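PDB 3CTD: putative ATPase, AAA family from Prochlorococcus marinus subsp. pastoris str. CCMP1986, which is probably a DNA-dependent ATPase acting in the cellular response to stalled DNA replication, this chain being the C-terminal part of the whole protein. Local coordinates for residues Arg73-Ser78 and Gln115-Leu120; Ile83-Pro88 and Ser126-Ser131; Pro148-Asn153 and Leu169-Leu174. The protein carries 1 engineered substitution. One frame throughout, in Å; residues are numbered along the deposited sequence.

Contact 1: Arg73-Ser78 and Gln115-Leu120; sequences RRLLIS and QASLYL
This is a buried helix-to-helix contact in the helical bundle of the C-terminal region of a RarA-type AAA ATPase, between the middle of helix 68-83 and the later half of helix 110-121. The two short segments run in nearly the same direction, with axes 28° apart and 10.6 Å from each other at closest approach. Such a spacing is bridged by side chains, and two leucines do most of the work.

Leu-75 points from its helix toward the other one and ends in a fork. Its CG is anti to its carbonyl carbon (chi1 -70°), and the methyls CD1 and CD2 each lie 3.7 Å from Ser-117 OG, so the hydroxyl sits across the fork. CD1 also meets the small CB of Ala-116 at 3.8 Å. The Ser-117 hydroxyl is held by the carbonyl oxygen of Leu-113, one turn back in its own helix, which leaves a satisfied polar atom against the two methyls.

Leu-120 answers from the other side. With its CG likewise anti to the carbonyl carbon, it extends CD1 over the backbone of helix 68-83, where this methyl lies 3.4 Å from Leu-75 O. The same CD1 reaches Leu-75 CD2 at 4.0 Å and, one turn on, Ser-78 OG at 3.8 Å.

Phe-42 and Ile-46 of helix 36-47 also pack on Leu-75, and Ala-79 and Ile-83 continue the surface under Leu-120, so the contact belongs to a multi-helix core. Its chemistry is apolar packing fitted around a few polar atoms: the helices are joined by the shape of two leucines, and the Ser-117 hydroxyl is satisfied within its own helix.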
loop_
_atom_site.group_PDB
_atom_site.type_symbol
_atom_site.label_atom_id
_atom_site.label_comp_id
_atom_site.label_asym_id
_atom_site.label_seq_id
_atom_site.Cartn_x
_atom_site.Cartn_y
_atom_site.Cartn_z
ATOM N N ARG B 73 11.723 -13.178 -5.449
ATOM C CA ARG B 73 10.919 -14.290 -4.905
ATOM C C ARG B 73 11.270 -14.531 -3.454
ATOM O O ARG B 73 10.384 -14.585 -2.602
ATOM C CB ARG B 73 11.127 -15.584 -5.703
ATOM C CG ARG B 73 10.035 -15.891 -6.710
ATOM C CD ARG B 73 10.333 -17.162 -7.552
ATOM N NE ARG B 73 10.453 -16.636 -8.898
ATOM C CZ ARG B 73 11.453 -16.855 -9.729
ATOM N NH1 ARG B 73 12.439 -17.708 -9.395
ATOM N NH2 ARG B 73 11.421 -16.228 -10.904
ATOM N N ARG B 74 12.566 -14.651 -3.191
ATOM C CA ARG B 74 13.062 -14.860 -1.853
ATOM C C ARG B 74 12.819 -13.692 -0.942
ATOM O O ARG B 74 12.576 -13.888 0.228
ATOM C CB ARG B 74 14.548 -15.226 -1.861
ATOM C CG ARG B 74 14.812 -16.617 -2.408
ATOM C CD ARG B 74 14.235 -17.807 -1.563
ATOM N NE ARG B 74 14.352 -19.053 -2.345
ATOM C CZ ARG B 74 15.421 -19.884 -2.355
ATOM N NH1 ARG B 74 16.492 -19.640 -1.583
ATOM N NH2 ARG B 74 15.421 -20.972 -3.143
ATOM N N LEU B 75 12.867 -12.475 -1.468
ATOM C CA LEU B 75 12.497 -11.322 -0.680
ATOM C C LEU B 75 10.975 -11.326 -0.355
ATOM O O LEU B 75 10.577 -10.966 0.763
ATOM C CB LEU B 75 12.885 -10.035 -1.397
ATOM C CG LEU B 75 14.363 -9.648 -1.540
ATOM C CD1 LEU B 75 14.427 -8.414 -2.428
ATOM C CD2 LEU B 75 14.891 -9.294 -0.178
ATOM N N LEU B 76 10.129 -11.745 -1.301
ATOM C CA LEU B 76 8.693 -11.768 -1.038
ATOM C C LEU B 76 8.427 -12.809 0.046
ATOM O O LEU B 76 7.786 -12.509 1.061
ATOM C CB LEU B 76 7.862 -12.061 -2.284
ATOM C CG LEU B 76 7.717 -10.941 -3.340
ATOM C CD1 LEU B 76 7.256 -11.543 -4.696
ATOM C CD2 LEU B 76 6.805 -9.781 -2.914
ATOM N N ILE B 77 8.953 -14.017 -0.160
ATOM C CA ILE B 77 8.920 -15.072 0.855
ATOM C C ILE B 77 9.392 -14.631 2.240
ATOM O O ILE B 77 8.710 -14.835 3.232
ATOM C CB ILE B 77 9.760 -16.282 0.413
ATOM C CG1 ILE B 77 9.204 -16.836 -0.916
ATOM C CG2 ILE B 77 9.825 -17.340 1.525
ATOM C CD1 ILE B 77 10.020 -18.030 -1.490
ATOM N N SER B 78 10.583 -14.056 2.317
ATOM C CA SER B 78 11.129 -13.643 3.581
ATOM C C SER B 78 10.257 -12.533 4.241
ATOM O O SER B 78 10.103 -12.478 5.469
ATOM C CB SER B 78 12.588 -13.228 3.392
ATOM O OG SER B 78 12.873 -12.224 4.331
ATOM N N GLN B 115 16.419 -1.153 -1.860
ATOM C CA GLN B 115 15.337 -0.747 -0.921
ATOM C C GLN B 115 14.627 -1.937 -0.248
ATOM O O GLN B 115 14.424 -1.969 0.980
ATOM C CB GLN B 115 14.276 0.093 -1.615
ATOM C CG GLN B 115 13.052 0.336 -0.764
ATOM C CD GLN B 115 12.413 1.706 -1.005
ATOM O OE1 GLN B 115 12.993 2.537 -1.682
ATOM N NE2 GLN B 115 11.200 1.927 -0.483
ATOM N N ALA B 116 14.190 -2.887 -1.080
ATOM C CA ALA B 116 13.485 -4.047 -0.592
ATOM C C ALA B 116 14.351 -4.838 0.412
ATOM O O ALA B 116 13.899 -5.221 1.507
ATOM C CB ALA B 116 13.063 -4.920 -1.760
ATOM N N SER B 117 15.594 -5.084 0.029
ATOM C CA SER B 117 16.520 -5.811 0.878
ATOM C C SER B 117 16.763 -5.093 2.194
ATOM O O SER B 117 16.575 -5.683 3.275
ATOM C CB SER B 117 17.823 -6.080 0.119
ATOM O OG SER B 117 17.457 -6.758 -1.093
ATOM N N LEU B 118 17.189 -3.841 2.118
ATOM C CA LEU B 118 17.456 -3.043 3.334
ATOM C C LEU B 118 16.262 -2.965 4.245
ATOM O O LEU B 118 16.378 -3.029 5.462
ATOM C CB LEU B 118 17.906 -1.627 2.954
ATOM C CG LEU B 118 19.346 -1.578 2.414
ATOM C CD1 LEU B 118 19.565 -0.240 1.730
ATOM C CD2 LEU B 118 20.406 -1.857 3.530
ATOM N N TYR B 119 15.086 -2.853 3.642
ATOM C CA TYR B 119 13.844 -2.691 4.399
ATOM C C TYR B 119 13.550 -3.906 5.301
ATOM O O TYR B 119 13.158 -3.753 6.454
ATOM C CB TYR B 119 12.704 -2.493 3.416
ATOM C CG TYR B 119 11.385 -2.317 4.084
ATOM C CD1 TYR B 119 10.822 -1.075 4.256
ATOM C CD2 TYR B 119 10.680 -3.401 4.542
ATOM C CE1 TYR B 119 9.551 -0.920 4.882
ATOM C CE2 TYR B 119 9.411 -3.259 5.178
ATOM C CZ TYR B 119 8.854 -2.024 5.336
ATOM O OH TYR B 119 7.604 -1.913 5.953
ATOM N N LEU B 120 13.691 -5.112 4.738
ATOM C CA LEU B 120 13.533 -6.345 5.500
ATOM C C LEU B 120 14.637 -6.486 6.547
ATOM O O LEU B 120 14.346 -6.828 7.680
ATOM C CB LEU B 120 13.493 -7.557 4.576
ATOM C CG LEU B 120 12.307 -7.559 3.618
ATOM C CD1 LEU B 120 12.251 -8.846 2.784
ATOM C CD2 LEU B 120 11.012 -7.348 4.413
#

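Contact 2: Ile83-Pro88 and Ser126-Ser131; sequences IGLADP and SNSTKS
Neither segment carries an aromatic ring; the flat groups nearest each other are peptide carbonyls, Ile-83 O and Ser-126 O, 3.3 Å apart, two acceptors that cannot bond each other. Beside them the Ser-126 CB rests against Ala-86 CB at 3.8 Å.

A water bridges the segments: it accepts from Leu-85 N at 2.8 Å and donates to Ser-128 OG at 2.9 Å. That hydroxyl stands in the crowded position between its backbone N and carbonyl carbon (chi1 84°), and it also bonds Glu-192 and Trp-184. Leu-85 CD1 passes the same oxygen at 4.1 Å, while the Thr-129 methyl CG2 faces Gly-84 and the Leu-85 side chain. Thr-129 OG1 turns instead to the carbonyl of Cys-80, near the end of helix 68-83.

Ser-126 OG, anti to its backbone N, accepts from Ser-128 N at 3.0 Å with an N-H...O angle of 163°, and its other partner is Glu-192, whose backbone also bonds that of Leu-85. This is an ST turn; it faces the exit of helix 68-83, where Gly-84 leaves helical geometry with positive phi, and pairs two interhelical loops through a bridging water and one shared glutamate.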
loop_
_atom_site.group_PDB
_atom_site.type_symbol
_atom_site.label_atom_id
_atom_site.label_comp_id
_atom_site.label_asym_id
_atom_site.label_seq_id
_atom_site.Cartn_x
_atom_site.Cartn_y
_atom_site.Cartn_z
ATOM N N ILE B 83 9.646 -11.646 8.490
ATOM C CA ILE B 83 9.134 -10.402 9.084
ATOM C C ILE B 83 7.656 -10.622 9.466
ATOM O O ILE B 83 7.257 -10.511 10.641
ATOM C CB ILE B 83 9.273 -9.175 8.101
ATOM C CG1 ILE B 83 10.703 -8.643 8.021
ATOM C CG2 ILE B 83 8.303 -8.035 8.448
ATOM C CD1 ILE B 83 11.666 -9.633 7.641
ATOM N N GLY B 84 6.841 -10.946 8.477
ATOM C CA GLY B 84 5.473 -11.432 8.730
ATOM C C GLY B 84 4.629 -10.410 9.442
ATOM O O GLY B 84 4.729 -9.202 9.160
ATOM N N LEU B 85 3.813 -10.867 10.398
ATOM C CA LEU B 85 2.971 -9.936 11.147
ATOM C C LEU B 85 3.739 -9.040 12.153
ATOM O O LEU B 85 3.133 -8.355 12.994
ATOM C CB LEU B 85 1.840 -10.699 11.840
ATOM C CG LEU B 85 1.132 -11.659 10.896
ATOM C CD1 LEU B 85 0.241 -12.494 11.722
ATOM C CD2 LEU B 85 0.316 -10.874 9.907
ATOM N N ALA B 86 5.061 -9.046 12.098
ATOM C CA ALA B 86 5.793 -8.029 12.876
ATOM C C ALA B 86 5.550 -6.695 12.154
ATOM O O ALA B 86 5.491 -5.629 12.778
ATOM C CB ALA B 86 7.285 -8.361 12.970
ATOM N N ASP B 87 5.402 -6.768 10.828
ATOM C CA ASP B 87 5.043 -5.621 9.991
ATOM C C ASP B 87 4.402 -6.136 8.689
ATOM O O ASP B 87 5.084 -6.372 7.688
ATOM C CB ASP B 87 6.275 -4.743 9.709
ATOM C CG ASP B 87 5.985 -3.578 8.732
ATOM O OD1 ASP B 87 4.811 -3.255 8.464
ATOM O OD2 ASP B 87 6.948 -2.990 8.192
ATOM N N PRO B 88 3.076 -6.297 8.696
ATOM C CA PRO B 88 2.471 -6.903 7.522
ATOM C C PRO B 88 2.509 -5.968 6.304
ATOM O O PRO B 88 2.117 -6.365 5.231
ATOM C CB PRO B 88 1.040 -7.184 7.968
ATOM C CG PRO B 88 0.781 -6.220 9.091
ATOM C CD PRO B 88 2.079 -5.827 9.691
ATOM N N SER B 126 9.496 -11.646 12.946
ATOM C CA SER B 126 8.642 -12.653 13.579
ATOM C C SER B 126 8.434 -13.782 12.659
ATOM O O SER B 126 8.132 -13.551 11.476
ATOM C CB SER B 126 7.266 -12.077 13.857
ATOM O OG SER B 126 6.323 -13.095 14.126
ATOM N N ASN B 127 8.555 -15.007 13.173
ATOM C CA ASN B 127 8.244 -16.194 12.351
ATOM C C ASN B 127 6.818 -16.766 12.607
ATOM O O ASN B 127 6.548 -17.956 12.297
ATOM C CB ASN B 127 9.285 -17.313 12.552
ATOM C CG ASN B 127 9.251 -17.913 13.964
ATOM O OD1 ASN B 127 8.565 -17.417 14.853
ATOM N ND2 ASN B 127 9.993 -18.974 14.167
ATOM N N SER B 128 5.915 -15.951 13.176
ATOM C CA SER B 128 4.620 -16.489 13.601
ATOM C C SER B 128 3.733 -17.061 12.466
ATOM O O SER B 128 2.827 -17.837 12.745
ATOM C CB SER B 128 3.852 -15.527 14.516
ATOM O OG SER B 128 3.112 -14.551 13.789
ATOM N N THR B 129 4.011 -16.738 11.200
ATOM C CA THR B 129 3.266 -17.348 10.113
ATOM C C THR B 129 3.628 -18.795 9.898
ATOM O O THR B 129 2.937 -19.459 9.122
ATOM C CB THR B 129 3.483 -16.650 8.775
ATOM O OG1 THR B 129 4.872 -16.729 8.431
ATOM C CG2 THR B 129 2.985 -15.158 8.827
ATOM N N LYS B 130 4.704 -19.274 10.542
ATOM C CA LYS B 130 5.094 -20.715 10.457
ATOM C C LYS B 130 4.058 -21.629 11.183
ATOM O O LYS B 130 4.038 -22.842 10.997
ATOM C CB LYS B 130 6.539 -20.983 10.981
ATOM N N SER B 131 3.215 -21.006 11.997
ATOM C CA SER B 131 2.115 -21.641 12.709
ATOM C C SER B 131 1.317 -22.589 11.859
ATOM O O SER B 131 0.838 -23.603 12.351
ATOM C CB SER B 131 1.165 -20.570 13.192
ATOM O OG SER B 131 1.778 -19.904 14.268
HETATM O O HOH W 1 4.466 -13.292 11.520
#

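Contact 3: Pro148-Asn153 and Leu169-Leu174; sequences PNHLKN and LQQEYL
His-150 NE2 gives its hydrogen to Glu-172 O at 2.7 Å, the one hydrogen bond between the segments. It is fairly straight, with an N-H...O angle of 160°; the oxygen lies near the imidazole plane and the donor meets a carbonyl lone pair in the carbonyl plane. Gln-171 comes tip to tip with the same ring, its CG 3.7 Å from His-150 CD2. Leu-151 packs against the backbone carbonyls of Glu-172 and Tyr-173: its CD1 is 3.4 Å from Tyr-173 O, and its CD2 crosses to Tyr-173 CD1 at 3.9 Å.

The ring is placed by a crowded first torsion (chi1 67°), and Leu-151 CG lies over one face, offset toward the rim. Gln-171, extended with CG anti to its backbone N, is fixed at its tip: NE2 donates to Tyr-173 OH at 3.0 Å, with the hydroxyl in the amide plane, and also to Leu-159 O.

Farther out, a neighbouring subunit takes over, its Trp-57 and Ser-40 bonding Tyr-173 O and Leu-151 O. The whole belongs to a long loop region between helices 131-139 and 191-197, in which a short 3-10 turn, 149-151, is joined to an irregular loop segment by a histidine-to-carbonyl bond, forming an arm laid on another copy in the tetramer.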
loop_
_atom_site.group_PDB
_atom_site.type_symbol
_atom_site.label_atom_id
_atom_site.label_comp_id
_atom_site.label_asym_id
_atom_site.label_seq_id
_atom_site.Cartn_x
_atom_site.Cartn_y
_atom_site.Cartn_z
ATOM N N PRO B 148 -18.021 -28.704 11.870
ATOM C CA PRO B 148 -19.198 -28.616 12.744
ATOM C C PRO B 148 -20.411 -28.060 11.988
ATOM O O PRO B 148 -20.250 -27.165 11.150
ATOM C CB PRO B 148 -18.753 -27.660 13.856
ATOM C CG PRO B 148 -17.221 -27.806 13.894
ATOM C CD PRO B 148 -16.779 -28.210 12.503
ATOM N N ASN B 149 -21.591 -28.603 12.265
ATOM C CA ASN B 149 -22.823 -28.145 11.651
ATOM C C ASN B 149 -23.030 -26.631 11.597
ATOM O O ASN B 149 -23.455 -26.096 10.564
ATOM C CB ASN B 149 -24.049 -28.888 12.220
ATOM C CG ASN B 149 -23.942 -30.429 12.024
ATOM O OD1 ASN B 149 -23.301 -30.927 11.065
ATOM N ND2 ASN B 149 -24.556 -31.178 12.938
ATOM N N HIS B 150 -22.758 -25.927 12.694
ATOM C CA HIS B 150 -23.095 -24.506 12.716
ATOM C C HIS B 150 -22.098 -23.673 11.892
ATOM O O HIS B 150 -22.258 -22.477 11.770
ATOM C CB HIS B 150 -23.167 -23.989 14.147
ATOM C CG HIS B 150 -21.853 -23.992 14.844
ATOM N ND1 HIS B 150 -21.295 -25.138 15.356
ATOM C CD2 HIS B 150 -20.977 -22.998 15.109
ATOM C CE1 HIS B 150 -20.124 -24.860 15.895
ATOM N NE2 HIS B 150 -19.903 -23.566 15.756
ATOM N N LEU B 151 -21.071 -24.335 11.351
ATOM C CA LEU B 151 -19.995 -23.693 10.617
ATOM C C LEU B 151 -20.049 -24.056 9.152
ATOM O O LEU B 151 -19.238 -23.565 8.384
ATOM C CB LEU B 151 -18.619 -24.072 11.159
ATOM C CG LEU B 151 -18.326 -23.662 12.604
ATOM C CD1 LEU B 151 -16.898 -24.056 13.018
ATOM C CD2 LEU B 151 -18.605 -22.200 12.808
ATOM N N LYS B 152 -20.989 -24.922 8.776
ATOM C CA LYS B 152 -21.188 -25.269 7.374
ATOM C C LYS B 152 -21.739 -24.113 6.551
ATOM O O LYS B 152 -22.333 -23.151 7.067
ATOM C CB LYS B 152 -22.146 -26.460 7.232
ATOM C CG LYS B 152 -21.527 -27.806 7.591
ATOM C CD LYS B 152 -22.465 -28.955 7.243
ATOM C CE LYS B 152 -22.176 -30.138 8.145
ATOM N NZ LYS B 152 -22.374 -31.407 7.386
ATOM N N ASN B 153 -21.559 -24.220 5.250
ATOM C CA ASN B 153 -22.152 -23.266 4.350
ATOM C C ASN B 153 -23.684 -23.154 4.531
ATOM O O ASN B 153 -24.389 -24.176 4.481
ATOM C CB ASN B 153 -21.782 -23.698 2.935
ATOM C CG ASN B 153 -22.302 -22.767 1.903
ATOM O OD1 ASN B 153 -22.889 -23.211 0.932
ATOM N ND2 ASN B 153 -22.119 -21.460 2.106
ATOM N N LEU B 169 -18.920 -12.592 20.874
ATOM C CA LEU B 169 -19.784 -13.745 20.552
ATOM C C LEU B 169 -19.016 -15.014 20.899
ATOM O O LEU B 169 -18.019 -15.339 20.257
ATOM C CB LEU B 169 -20.214 -13.734 19.084
ATOM C CG LEU B 169 -21.041 -14.917 18.544
ATOM C CD1 LEU B 169 -22.262 -15.102 19.390
ATOM C CD2 LEU B 169 -21.441 -14.738 17.055
ATOM N N GLN B 170 -19.450 -15.722 21.936
ATOM C CA GLN B 170 -18.814 -17.007 22.227
ATOM C C GLN B 170 -19.367 -18.137 21.297
ATOM O O GLN B 170 -20.505 -18.595 21.453
ATOM C CB GLN B 170 -18.921 -17.313 23.731
ATOM C CG GLN B 170 -18.465 -18.703 24.130
ATOM C CD GLN B 170 -18.429 -18.881 25.642
ATOM O OE1 GLN B 170 -19.125 -18.169 26.371
ATOM N NE2 GLN B 170 -17.615 -19.821 26.114
ATOM N N GLN B 171 -18.587 -18.536 20.286
ATOM C CA GLN B 171 -19.034 -19.558 19.351
ATOM C C GLN B 171 -17.853 -20.447 18.996
ATOM O O GLN B 171 -16.741 -19.974 18.863
ATOM C CB GLN B 171 -19.667 -18.901 18.087
ATOM C CG GLN B 171 -20.208 -19.856 17.005
ATOM C CD GLN B 171 -21.033 -19.124 15.956
ATOM O OE1 GLN B 171 -22.167 -19.486 15.704
ATOM N NE2 GLN B 171 -20.464 -18.082 15.335
ATOM N N GLU B 172 -18.094 -21.733 18.823
ATOM C CA GLU B 172 -17.008 -22.676 18.542
ATOM C C GLU B 172 -16.597 -22.546 17.092
ATOM O O GLU B 172 -17.467 -22.599 16.203
ATOM C CB GLU B 172 -17.481 -24.127 18.766
ATOM C CG GLU B 172 -18.093 -24.431 20.152
ATOM C CD GLU B 172 -18.763 -25.834 20.238
ATOM O OE1 GLU B 172 -18.403 -26.715 19.425
ATOM O OE2 GLU B 172 -19.648 -26.055 21.114
ATOM N N TYR B 173 -15.290 -22.447 16.852
ATOM C CA TYR B 173 -14.723 -22.349 15.510
ATOM C C TYR B 173 -13.851 -23.537 15.177
ATOM O O TYR B 173 -13.602 -23.870 14.001
ATOM C CB TYR B 173 -13.987 -21.006 15.324
ATOM C CG TYR B 173 -14.973 -19.826 15.362
ATOM C CD1 TYR B 173 -16.022 -19.747 14.443
ATOM C CD2 TYR B 173 -14.868 -18.816 16.309
ATOM C CE1 TYR B 173 -16.945 -18.701 14.475
ATOM C CE2 TYR B 173 -15.767 -17.764 16.352
ATOM C CZ TYR B 173 -16.819 -17.722 15.436
ATOM O OH TYR B 173 -17.773 -16.713 15.470
ATOM N N LEU B 174 -13.398 -24.214 16.220
ATOM C CA LEU B 174 -12.597 -25.435 16.049
ATOM C C LEU B 174 -13.526 -26.588 16.350
ATOM O O LEU B 174 -14.510 -26.419 17.058
ATOM C CB LEU B 174 -11.427 -25.457 17.042
ATOM C CG LEU B 174 -10.186 -24.669 16.639
ATOM C CD1 LEU B 174 -9.436 -24.131 17.887
ATOM C CD2 LEU B 174 -9.299 -25.510 15.796
#

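Contacts 1 and 2 form one continuous unit, their centres 14 Å apart and their segments alternating along the chain. Helix 68-83 runs from one into the other, with Ser-78 O 3.2 Å from Ile-83 N, and Leu-120 CD2 packs on Ile-83 CG1 at 3.8 Å. Tyr-119 OH approaches Asp-87 OD2 to 2.6 Å, a probable but weak hydrogen bond. Contact 3 stands apart: its centre is 27 Å from that of contact 2 and 38 Å from that of contact 1, with nearest atoms about 11 and 24 Å away. All three nevertheless touch one same neighbouring subunit, so core and arm both take part in the tetramer.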